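Local coordinates for protein serine protease inhibitor 1 (Coprinopsis cinerea, PDB 3VWC) that probably inhibits serine-type endopeptidases, as a small beta-trefoil protein of the I66 family of peptidase inhibitors, at residues 90-95 with 132-137; 108-113 with 139-144; 53-58 with 84-89. All coordinates share one frame; numbering follows the deposited sequence.

How the interactions relate
Three contacts at different depths of one beta-trefoil show how surface loops and interior adjoin. Interaction 3 comes first along the chain and ties strand 54-59 to strand 84-88. Interactions 1 and 2 follow with alternating segments: 90-95, 108-113, 132-137, 139-144. Their centres lie about 11 Å apart, and they touch directly: H92 and Y135 rest on L140, and N95 O probably accepts a hydrogen bond from F143 N. Interaction 3 is centred about 14 Å from interaction 2 and about 16 Å from interaction 1; W108 packs on W84, while Y135 meets Q89. A surface contact between loops thus leads through strand 141-145 to the aromatic interior.

Interaction 1: residues 90-95 with 132-137; sequences PQHGEN and PPRYPA
Q91 reaches P133 through two torsions: CG stands between the backbone N and the carbonyl carbon (chi1 72°), and chi2 of -87° bends CD aside. In the resulting pose Q91 NE2 donates to P133 O at 2.8 Å, almost in line with the C=O bond. A second bond from Q91 NE2, to Q89 OE1, helps fix the rotation of the amide. H92 has CG beside its own backbone N, and its imidazole advances on the proline-rich segment until H92 NE2 accepts a hydrogen bond from Y135 N, with 2.9 Å between the two nitrogens and an N-H···N angle of 158°. An accepting NE2 is consistent with a neutral ring protonated on ND1. R134 bends at chi3, and H92 CE1 lies over the rim of one guanidinium face, 3.5 Å from R134 CZ, with the ring and guanidinium planes far from parallel. R134 NH1 donates to Q91 O at 2.9 Å from above the carbonyl plane. Q91 is thus gripped at both ends, by its amide and by its backbone oxygen. At the outer margin the side chains of P132 and Q91 pass in opposite directions, P132 CG 3.8 Å from Q91 CB. The contact joins two surface loops of the beta-trefoil: the one between strands 84-88 and 96-101, with its short 3-10 turn, and the irregular one leading into strand 141-145.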
loop_
_atom_site.group_PDB
_atom_site.type_symbol
_atom_site.label_atom_id
_atom_site.label_comp_id
_atom_site.label_asym_id
_atom_site.label_seq_id
_atom_site.Cartn_x
_atom_site.Cartn_y
_atom_site.Cartn_z
ATOM N N PRO A 90 12.811 5.292 -9.442
ATOM C CA PRO A 90 12.679 5.839 -10.814
ATOM C C PRO A 90 13.143 4.896 -11.933
ATOM O O PRO A 90 12.711 5.037 -13.066
ATOM C CB PRO A 90 13.639 7.029 -10.820
ATOM C CG PRO A 90 13.905 7.364 -9.429
ATOM C CD PRO A 90 13.640 6.146 -8.560
ATOM N N GLN A 91 13.976 3.928 -11.556
ATOM C CA GLN A 91 14.433 2.859 -12.442
ATOM C C GLN A 91 13.298 1.955 -12.864
ATOM O O GLN A 91 13.454 1.140 -13.807
ATOM C CB GLN A 91 15.610 2.075 -11.815
ATOM C CG GLN A 91 15.194 1.159 -10.638
ATOM C CD GLN A 91 15.172 1.835 -9.252
ATOM O OE1 GLN A 91 15.000 3.042 -9.108
ATOM N NE2 GLN A 91 15.270 1.006 -8.209
ATOM N N HIS A 92 12.150 2.080 -12.165
ATOM C CA HIS A 92 10.960 1.281 -12.471
ATOM C C HIS A 92 9.818 2.108 -13.056
ATOM O O HIS A 92 8.706 1.596 -13.278
ATOM C CB HIS A 92 10.465 0.484 -11.248
ATOM C CG HIS A 92 11.423 -0.555 -10.784
ATOM N ND1 HIS A 92 11.677 -1.706 -11.502
ATOM C CD2 HIS A 92 12.133 -0.665 -9.638
ATOM C CE1 HIS A 92 12.540 -2.452 -10.828
ATOM N NE2 HIS A 92 12.845 -1.831 -9.705
ATOM N N GLY A 93 10.064 3.402 -13.182
ATOM C CA GLY A 93 9.101 4.329 -13.788
ATOM C C GLY A 93 8.822 5.520 -12.907
ATOM O O GLY A 93 9.086 5.494 -11.692
ATOM N N GLU A 94 8.264 6.571 -13.506
ATOM C CA GLU A 94 8.291 7.904 -12.897
ATOM C C GLU A 94 7.559 8.050 -11.559
ATOM O O GLU A 94 7.985 8.832 -10.691
ATOM C CB GLU A 94 7.784 8.961 -13.886
ATOM C CG GLU A 94 8.743 10.109 -14.032
ATOM C CD GLU A 94 8.428 10.938 -15.242
ATOM O OE1 GLU A 94 9.369 11.266 -16.000
ATOM O OE2 GLU A 94 7.224 11.177 -15.478
ATOM N N ASN A 95 6.411 7.379 -11.451
ATOM C CA ASN A 95 5.489 7.489 -10.310
ATOM C C ASN A 95 5.432 6.158 -9.524
ATOM O O ASN A 95 4.410 5.816 -8.902
ATOM C CB ASN A 95 4.100 7.834 -10.858
ATOM C CG ASN A 95 4.050 9.215 -11.451
ATOM O OD1 ASN A 95 4.617 10.156 -10.905
ATOM N ND2 ASN A 95 3.447 9.324 -12.627
ATOM N N PRO A 132 21.091 0.615 -9.614
ATOM C CA PRO A 132 20.324 0.516 -8.366
ATOM C C PRO A 132 19.634 -0.851 -8.227
ATOM O O PRO A 132 19.570 -1.595 -9.205
ATOM C CB PRO A 132 19.253 1.603 -8.554
ATOM C CG PRO A 132 18.980 1.599 -10.017
ATOM C CD PRO A 132 20.371 1.350 -10.667
ATOM N N PRO A 133 19.180 -1.199 -7.026
ATOM C CA PRO A 133 18.452 -2.449 -6.864
ATOM C C PRO A 133 17.244 -2.527 -7.774
ATOM O O PRO A 133 16.622 -1.491 -8.114
ATOM C CB PRO A 133 18.006 -2.439 -5.400
ATOM C CG PRO A 133 18.928 -1.448 -4.738
ATOM C CD PRO A 133 19.199 -0.398 -5.786
ATOM N N ARG A 134 16.994 -3.709 -8.302
ATOM C CA ARG A 134 15.783 -3.871 -9.082
ATOM C C ARG A 134 14.780 -4.733 -8.323
ATOM O O ARG A 134 15.077 -5.845 -7.898
ATOM C CB ARG A 134 16.099 -4.460 -10.454
ATOM C CG ARG A 134 16.671 -3.346 -11.371
ATOM C CD ARG A 134 16.486 -3.579 -12.871
ATOM N NE ARG A 134 15.096 -3.481 -13.362
ATOM C CZ ARG A 134 14.496 -2.359 -13.780
ATOM N NH1 ARG A 134 15.117 -1.183 -13.689
ATOM N NH2 ARG A 134 13.238 -2.418 -14.247
ATOM N N TYR A 135 13.622 -4.144 -8.049
ATOM C CA TYR A 135 12.625 -4.817 -7.241
ATOM C C TYR A 135 11.712 -5.640 -8.140
ATOM O O TYR A 135 11.368 -5.228 -9.250
ATOM C CB TYR A 135 11.804 -3.746 -6.543
ATOM C CG TYR A 135 12.564 -3.012 -5.485
ATOM C CD1 TYR A 135 12.481 -3.429 -4.154
ATOM C CD2 TYR A 135 13.401 -1.918 -5.795
ATOM C CE1 TYR A 135 13.165 -2.729 -3.146
ATOM C CE2 TYR A 135 14.104 -1.252 -4.810
ATOM C CZ TYR A 135 14.032 -1.699 -3.504
ATOM O OH TYR A 135 14.703 -1.044 -2.502
ATOM N N PRO A 136 11.246 -6.773 -7.632
ATOM C CA PRO A 136 10.160 -7.470 -8.319
ATOM C C PRO A 136 8.867 -6.644 -8.326
ATOM O O PRO A 136 8.617 -5.845 -7.398
ATOM C CB PRO A 136 9.972 -8.750 -7.484
ATOM C CG PRO A 136 10.394 -8.291 -6.083
ATOM C CD PRO A 136 11.561 -7.351 -6.307
ATOM N N ALA A 137 8.008 -6.862 -9.328
ATOM C CA ALA A 137 6.797 -6.080 -9.437
ATOM C C ALA A 137 5.867 -6.223 -8.228
ATOM O O ALA A 137 5.017 -5.312 -7.979
ATOM C CB ALA A 137 6.016 -6.491 -10.723
#

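Interaction 2: residues 108-113 with 139-144; sequences WVVPAD and ELFTFT
W108 meets F141 as soon as its side chain leaves the backbone: W108 CB lies 3.6 Å from F141 CE1. CG sits beside the backbone N, anti to the carbonyl carbon (chi1 -68°), and the indole turns its CE3 edge to the phenyl face. W108 CE3 is poised 3.9 Å above the plane of F141, over the ring centre. The six-membered ring of W108 and the ring of F141 form a T-shaped pair, with centroids 5.4 Å apart and planes at 84°. One atom further, W108 CZ3 approaches F143 CZ at 4.3 Å. Beyond the two segments the indole also meets W84 edge-to-face and packs against W46, so it has several aromatic neighbours. F141 is held at its edge as well, where V110 CG2 comes within 3.8 Å of F141 CE2. V109 and E139 run side by side with their side chains pointing the same way, and the carboxylate of E139 is bound through OE2 to I126 N. Strand 107-109 and the residues after it thus pack on strand 141-145 in the buried interior of the beta-trefoil. The chemistry implies two kinds of cohesion: the C-H at W108 CE3 probably meets the pi cloud of F141 favourably, and a water 2.9 Å from W108 O and 2.8 Å from E139 O can bridge the two carbonyls, though with further acceptors nearby it may not donate to both at once.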
loop_
_atom_site.group_PDB
_atom_site.type_symbol
_atom_site.label_atom_id
_atom_site.label_comp_id
_atom_site.label_asym_id
_atom_site.label_seq_id
_atom_site.Cartn_x
_atom_site.Cartn_y
_atom_site.Cartn_z
ATOM N N TRP A 108 5.016 -3.371 1.650
ATOM C CA TRP A 108 3.829 -3.873 0.965
ATOM C C TRP A 108 4.284 -4.871 -0.106
ATOM O O TRP A 108 5.180 -4.549 -0.930
ATOM C CB TRP A 108 3.066 -2.749 0.313
ATOM C CG TRP A 108 2.383 -1.740 1.209
ATOM C CD1 TRP A 108 2.533 -1.580 2.570
ATOM C CD2 TRP A 108 1.499 -0.751 0.765
ATOM N NE1 TRP A 108 1.738 -0.548 2.997
ATOM C CE2 TRP A 108 1.123 0.013 1.907
ATOM C CE3 TRP A 108 0.997 -0.383 -0.513
ATOM C CZ2 TRP A 108 0.257 1.116 1.800
ATOM C CZ3 TRP A 108 0.106 0.716 -0.607
ATOM C CH2 TRP A 108 -0.263 1.438 0.558
ATOM N N VAL A 109 3.546 -5.970 -0.207
ATOM C CA VAL A 109 3.806 -6.983 -1.233
ATOM C C VAL A 109 2.479 -7.547 -1.783
ATOM O O VAL A 109 1.559 -7.943 -1.029
ATOM C CB VAL A 109 4.632 -8.183 -0.674
ATOM C CG1 VAL A 109 4.833 -9.260 -1.737
ATOM C CG2 VAL A 109 5.989 -7.693 -0.166
ATOM N N VAL A 110 2.308 -7.484 -3.108
ATOM C CA VAL A 110 1.171 -8.171 -3.762
ATOM C C VAL A 110 1.785 -9.397 -4.446
ATOM O O VAL A 110 2.625 -9.247 -5.350
ATOM C CB VAL A 110 0.524 -7.243 -4.816
ATOM C CG1 VAL A 110 -0.519 -8.042 -5.701
ATOM C CG2 VAL A 110 -0.175 -6.127 -4.110
ATOM N N PRO A 111 1.436 -10.624 -3.994
ATOM C CA PRO A 111 2.038 -11.800 -4.659
ATOM C C PRO A 111 1.746 -11.837 -6.156
ATOM O O PRO A 111 0.682 -11.391 -6.632
ATOM C CB PRO A 111 1.360 -12.992 -3.971
ATOM C CG PRO A 111 0.824 -12.465 -2.659
ATOM C CD PRO A 111 0.496 -11.004 -2.900
ATOM N N ALA A 112 2.656 -12.471 -6.896
ATOM C CA ALA A 112 2.539 -12.424 -8.368
ATOM C C ALA A 112 1.310 -13.124 -8.848
ATOM O O ALA A 112 0.717 -12.746 -9.885
ATOM C CB ALA A 112 3.793 -12.955 -9.033
ATOM N N ASP A 113 0.868 -14.107 -8.069
ATOM C CA ASP A 113 -0.348 -14.869 -8.409
ATOM C C ASP A 113 -1.620 -14.321 -7.712
ATOM O O ASP A 113 -2.621 -15.064 -7.567
ATOM C CB ASP A 113 -0.130 -16.371 -8.125
ATOM C CG ASP A 113 -0.088 -16.691 -6.647
ATOM O OD1 ASP A 113 -0.351 -17.853 -6.283
ATOM O OD2 ASP A 113 0.292 -15.804 -5.878
ATOM N N GLU A 139 6.477 -5.782 -5.337
ATOM C CA GLU A 139 6.827 -4.833 -4.268
ATOM C C GLU A 139 6.751 -3.394 -4.747
ATOM O O GLU A 139 7.072 -2.486 -3.999
ATOM C CB GLU A 139 8.263 -5.120 -3.765
ATOM C CG GLU A 139 8.380 -6.579 -3.276
ATOM C CD GLU A 139 9.770 -6.934 -2.805
ATOM O OE1 GLU A 139 10.719 -6.234 -3.277
ATOM O OE2 GLU A 139 9.928 -7.941 -2.101
ATOM N N LEU A 140 6.225 -3.197 -5.967
ATOM C CA LEU A 140 6.161 -1.865 -6.593
ATOM C C LEU A 140 4.721 -1.397 -6.806
ATOM O O LEU A 140 3.846 -2.194 -7.213
ATOM C CB LEU A 140 6.913 -1.908 -7.939
ATOM C CG LEU A 140 8.420 -2.251 -7.764
ATOM C CD1 LEU A 140 8.937 -2.380 -9.188
ATOM C CD2 LEU A 140 9.187 -1.138 -7.009
ATOM N N PHE A 141 4.473 -0.138 -6.484
ATOM C CA PHE A 141 3.153 0.466 -6.605
ATOM C C PHE A 141 3.267 1.775 -7.367
ATOM O O PHE A 141 4.148 2.562 -7.097
ATOM C CB PHE A 141 2.649 0.707 -5.182
ATOM C CG PHE A 141 2.478 -0.564 -4.441
ATOM C CD1 PHE A 141 3.577 -1.179 -3.839
ATOM C CD2 PHE A 141 1.316 -1.316 -4.565
ATOM C CE1 PHE A 141 3.475 -2.450 -3.250
ATOM C CE2 PHE A 141 1.211 -2.539 -3.955
ATOM C CZ PHE A 141 2.287 -3.147 -3.350
ATOM N N THR A 142 2.282 2.056 -8.214
ATOM C CA THR A 142 2.192 3.348 -8.878
ATOM C C THR A 142 1.257 4.277 -8.131
ATOM O O THR A 142 0.084 3.899 -7.890
ATOM C CB THR A 142 1.722 3.201 -10.325
ATOM O OG1 THR A 142 2.590 2.302 -11.015
ATOM C CG2 THR A 142 1.764 4.542 -11.090
ATOM N N PHE A 143 1.773 5.384 -7.618
ATOM C CA PHE A 143 0.952 6.378 -6.891
ATOM C C PHE A 143 0.753 7.535 -7.864
ATOM O O PHE A 143 1.730 8.205 -8.233
ATOM C CB PHE A 143 1.685 6.922 -5.669
ATOM C CG PHE A 143 1.591 6.058 -4.448
ATOM C CD1 PHE A 143 2.196 4.790 -4.393
ATOM C CD2 PHE A 143 0.935 6.521 -3.319
ATOM C CE1 PHE A 143 2.167 4.012 -3.219
ATOM C CE2 PHE A 143 0.886 5.767 -2.161
ATOM C CZ PHE A 143 1.475 4.487 -2.103
ATOM N N THR A 144 -0.487 7.719 -8.324
ATOM C CA THR A 144 -0.794 8.751 -9.319
ATOM C C THR A 144 -1.656 9.839 -8.678
ATOM O O THR A 144 -2.766 9.569 -8.185
ATOM C CB THR A 144 -1.532 8.177 -10.543
ATOM O OG1 THR A 144 -0.749 7.122 -11.130
ATOM C CG2 THR A 144 -1.683 9.249 -11.584
HETATM O O HOH W 1 6.622 -2.016 -1.279
#

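Interaction 3: residues 53-58 with 84-89; sequences DAYILY and WIVTHQ
Y55 and W84 present ring edges to each other's backbone: W84 O lies near the plane of the phenol at its rim, 3.6 Å from Y55 CD2, and Y55 O lies at the edge of the indole. V86 CG2 approaches the Y55 ring obliquely, the two side chains crossing at about a right angle. This is the interior of a beta-trefoil, and the contact shows how such a barrel can close. Strand 84-88 ends the run of pairings that passes through 96-101, 141-145, 5-11 and 46-51 to strand 54-59, so a bridge from 84-88 back to 54-59 completes a ring of six strands.

The bridge is brief because the strand directions differ by 103°. Y55 and W84 form one antiparallel, hydrogen-bonded pair, in which Y55 N donates to W84 O at 2.8 Å and W84 N to Y55 O at 2.7 Å. Beside the bridge A54 CB packs 3.5 Å from W84 O, and I85, whose CB points away, folds its CD1 back to within 3.8 Å of A54 CB. Two residues beyond Y55, L57 CD1 sits 3.7 Å from W84 CG, approaching the indole obliquely with its side chain at about a right angle to that of W84, a contact made less certain by a second conformer of L57. The polar ends are served elsewhere: Y55 OH is hydrogen-bonded to I2 N, and W84 NE1 to V64 O. A water in the indole plane accepts from L57 N at 2.9 Å and, weakly, from W84 NE1 at 3.2 Å.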
loop_
_atom_site.group_PDB
_atom_site.type_symbol
_atom_site.label_atom_id
_atom_site.label_comp_id
_atom_site.label_asym_id
_atom_site.label_seq_id
_atom_site.Cartn_x
_atom_site.Cartn_y
_atom_site.Cartn_z
ATOM N N ASP A 53 9.309 12.236 9.764
ATOM C CA ASP A 53 10.143 11.816 8.643
ATOM C C ASP A 53 9.573 10.597 7.922
ATOM O O ASP A 53 10.307 9.781 7.368
ATOM C CB ASP A 53 11.571 11.503 9.117
ATOM C CG ASP A 53 12.379 12.753 9.412
ATOM O OD1 ASP A 53 12.692 13.512 8.459
ATOM O OD2 ASP A 53 12.701 12.971 10.604
ATOM N N ALA A 54 8.267 10.402 8.027
ATOM C CA ALA A 54 7.638 9.249 7.372
ATOM C C ALA A 54 6.236 9.675 6.953
ATOM O O ALA A 54 5.906 10.861 6.976
ATOM C CB ALA A 54 7.585 8.057 8.344
ATOM N N TYR A 55 5.401 8.714 6.573
ATOM C CA TYR A 55 4.070 9.032 6.052
ATOM C C TYR A 55 3.020 8.161 6.697
ATOM O O TYR A 55 3.300 7.025 7.128
ATOM C CB TYR A 55 4.002 8.864 4.526
ATOM C CG TYR A 55 4.961 9.792 3.822
ATOM C CD1 TYR A 55 4.552 11.067 3.423
ATOM C CD2 TYR A 55 6.267 9.391 3.574
ATOM C CE1 TYR A 55 5.482 11.979 2.855
ATOM C CE2 TYR A 55 7.206 10.288 3.024
ATOM C CZ TYR A 55 6.799 11.543 2.637
ATOM O OH TYR A 55 7.716 12.399 2.048
ATOM N N ILE A 56 1.838 8.753 6.849
ATOM C CA ILE A 56 0.645 7.991 7.209
ATOM C C ILE A 56 -0.257 7.914 5.991
ATOM O O ILE A 56 -0.393 8.867 5.255
ATOM C CB ILE A 56 -0.141 8.638 8.381
ATOM C CG1 ILE A 56 0.765 8.864 9.576
ATOM C CG2 ILE A 56 -1.342 7.754 8.753
ATOM C CD1 ILE A 56 0.116 9.688 10.663
ATOM N N LEU A 57 -0.803 6.715 5.709
ATOM C CA LEU A 57 -1.502 6.489 4.459
ATOM C C LEU A 57 -2.950 6.074 4.742
ATOM O O LEU A 57 -3.178 5.056 5.403
ATOM C CB LEU A 57 -0.777 5.378 3.651
ATOM C CG LEU A 57 0.722 5.700 3.409
ATOM C CD1 LEU A 57 1.499 4.449 2.937
ATOM C CD2 LEU A 57 0.830 6.767 2.381
ATOM N N TYR A 58 -3.875 6.814 4.156
ATOM C CA TYR A 58 -5.289 6.627 4.491
ATOM C C TYR A 58 -6.066 6.061 3.306
ATOM O O TYR A 58 -6.000 6.592 2.208
ATOM C CB TYR A 58 -5.950 7.928 4.992
ATOM C CG TYR A 58 -5.497 8.430 6.354
ATOM C CD1 TYR A 58 -6.172 8.077 7.540
ATOM C CD2 TYR A 58 -4.361 9.210 6.461
ATOM C CE1 TYR A 58 -5.746 8.554 8.781
ATOM C CE2 TYR A 58 -3.942 9.705 7.686
ATOM C CZ TYR A 58 -4.630 9.361 8.848
ATOM O OH TYR A 58 -4.154 9.792 10.089
ATOM N N TRP A 84 4.938 4.850 7.485
ATOM C CA TRP A 84 5.533 4.193 6.279
ATOM C C TRP A 84 6.576 5.088 5.607
ATOM O O TRP A 84 6.413 6.335 5.549
ATOM C CB TRP A 84 4.418 3.921 5.251
ATOM C CG TRP A 84 3.329 3.032 5.826
ATOM C CD1 TRP A 84 2.206 3.448 6.476
ATOM C CD2 TRP A 84 3.328 1.601 5.879
ATOM N NE1 TRP A 84 1.474 2.353 6.897
ATOM C CE2 TRP A 84 2.137 1.205 6.541
ATOM C CE3 TRP A 84 4.212 0.606 5.403
ATOM C CZ2 TRP A 84 1.818 -0.131 6.787
ATOM C CZ3 TRP A 84 3.885 -0.760 5.652
ATOM C CH2 TRP A 84 2.660 -1.104 6.306
ATOM N N ILE A 85 7.606 4.420 5.095
ATOM C CA ILE A 85 8.669 5.061 4.311
ATOM C C ILE A 85 8.289 4.795 2.850
ATOM O O ILE A 85 8.144 3.621 2.412
ATOM C CB ILE A 85 10.038 4.446 4.667
ATOM C CG1 ILE A 85 10.347 4.612 6.169
ATOM C CG2 ILE A 85 11.190 5.032 3.774
ATOM C CD1 ILE A 85 10.388 6.031 6.682
ATOM N N VAL A 86 8.029 5.873 2.123
ATOM C CA VAL A 86 7.546 5.795 0.764
ATOM C C VAL A 86 8.654 6.310 -0.155
ATOM O O VAL A 86 9.046 7.475 -0.053
ATOM C CB VAL A 86 6.233 6.542 0.565
ATOM C CG1 VAL A 86 5.741 6.394 -0.865
ATOM C CG2 VAL A 86 5.143 6.044 1.581
ATOM N N THR A 87 9.205 5.423 -0.992
ATOM C CA THR A 87 10.435 5.803 -1.691
ATOM C C THR A 87 10.225 5.668 -3.197
ATOM O O THR A 87 9.887 4.568 -3.680
ATOM C CB THR A 87 11.566 4.851 -1.278
ATOM O OG1 THR A 87 11.722 4.852 0.164
ATOM C CG2 THR A 87 12.896 5.346 -1.856
ATOM N N HIS A 88 10.593 6.698 -3.955
ATOM C CA HIS A 88 10.569 6.629 -5.402
ATOM C C HIS A 88 11.586 5.560 -5.863
ATOM O O HIS A 88 12.737 5.519 -5.367
ATOM C CB HIS A 88 11.080 7.951 -5.992
ATOM C CG HIS A 88 10.013 8.958 -6.257
ATOM N ND1 HIS A 88 9.270 8.960 -7.422
ATOM C CD2 HIS A 88 9.625 10.050 -5.560
ATOM C CE1 HIS A 88 8.440 9.988 -7.406
ATOM N NE2 HIS A 88 8.641 10.669 -6.292
ATOM N N GLN A 89 11.186 4.783 -6.858
ATOM C CA GLN A 89 12.103 3.874 -7.571
ATOM C C GLN A 89 12.061 4.223 -9.051
ATOM O O GLN A 89 11.440 3.527 -9.850
ATOM C CB GLN A 89 11.741 2.398 -7.346
ATOM C CG GLN A 89 11.579 2.040 -5.856
ATOM C CD GLN A 89 12.892 2.136 -5.080
ATOM O OE1 GLN A 89 13.999 2.184 -5.664
ATOM N NE2 GLN A 89 12.787 2.194 -3.732
HETATM O O HOH W 2 -0.642 4.579 7.711
#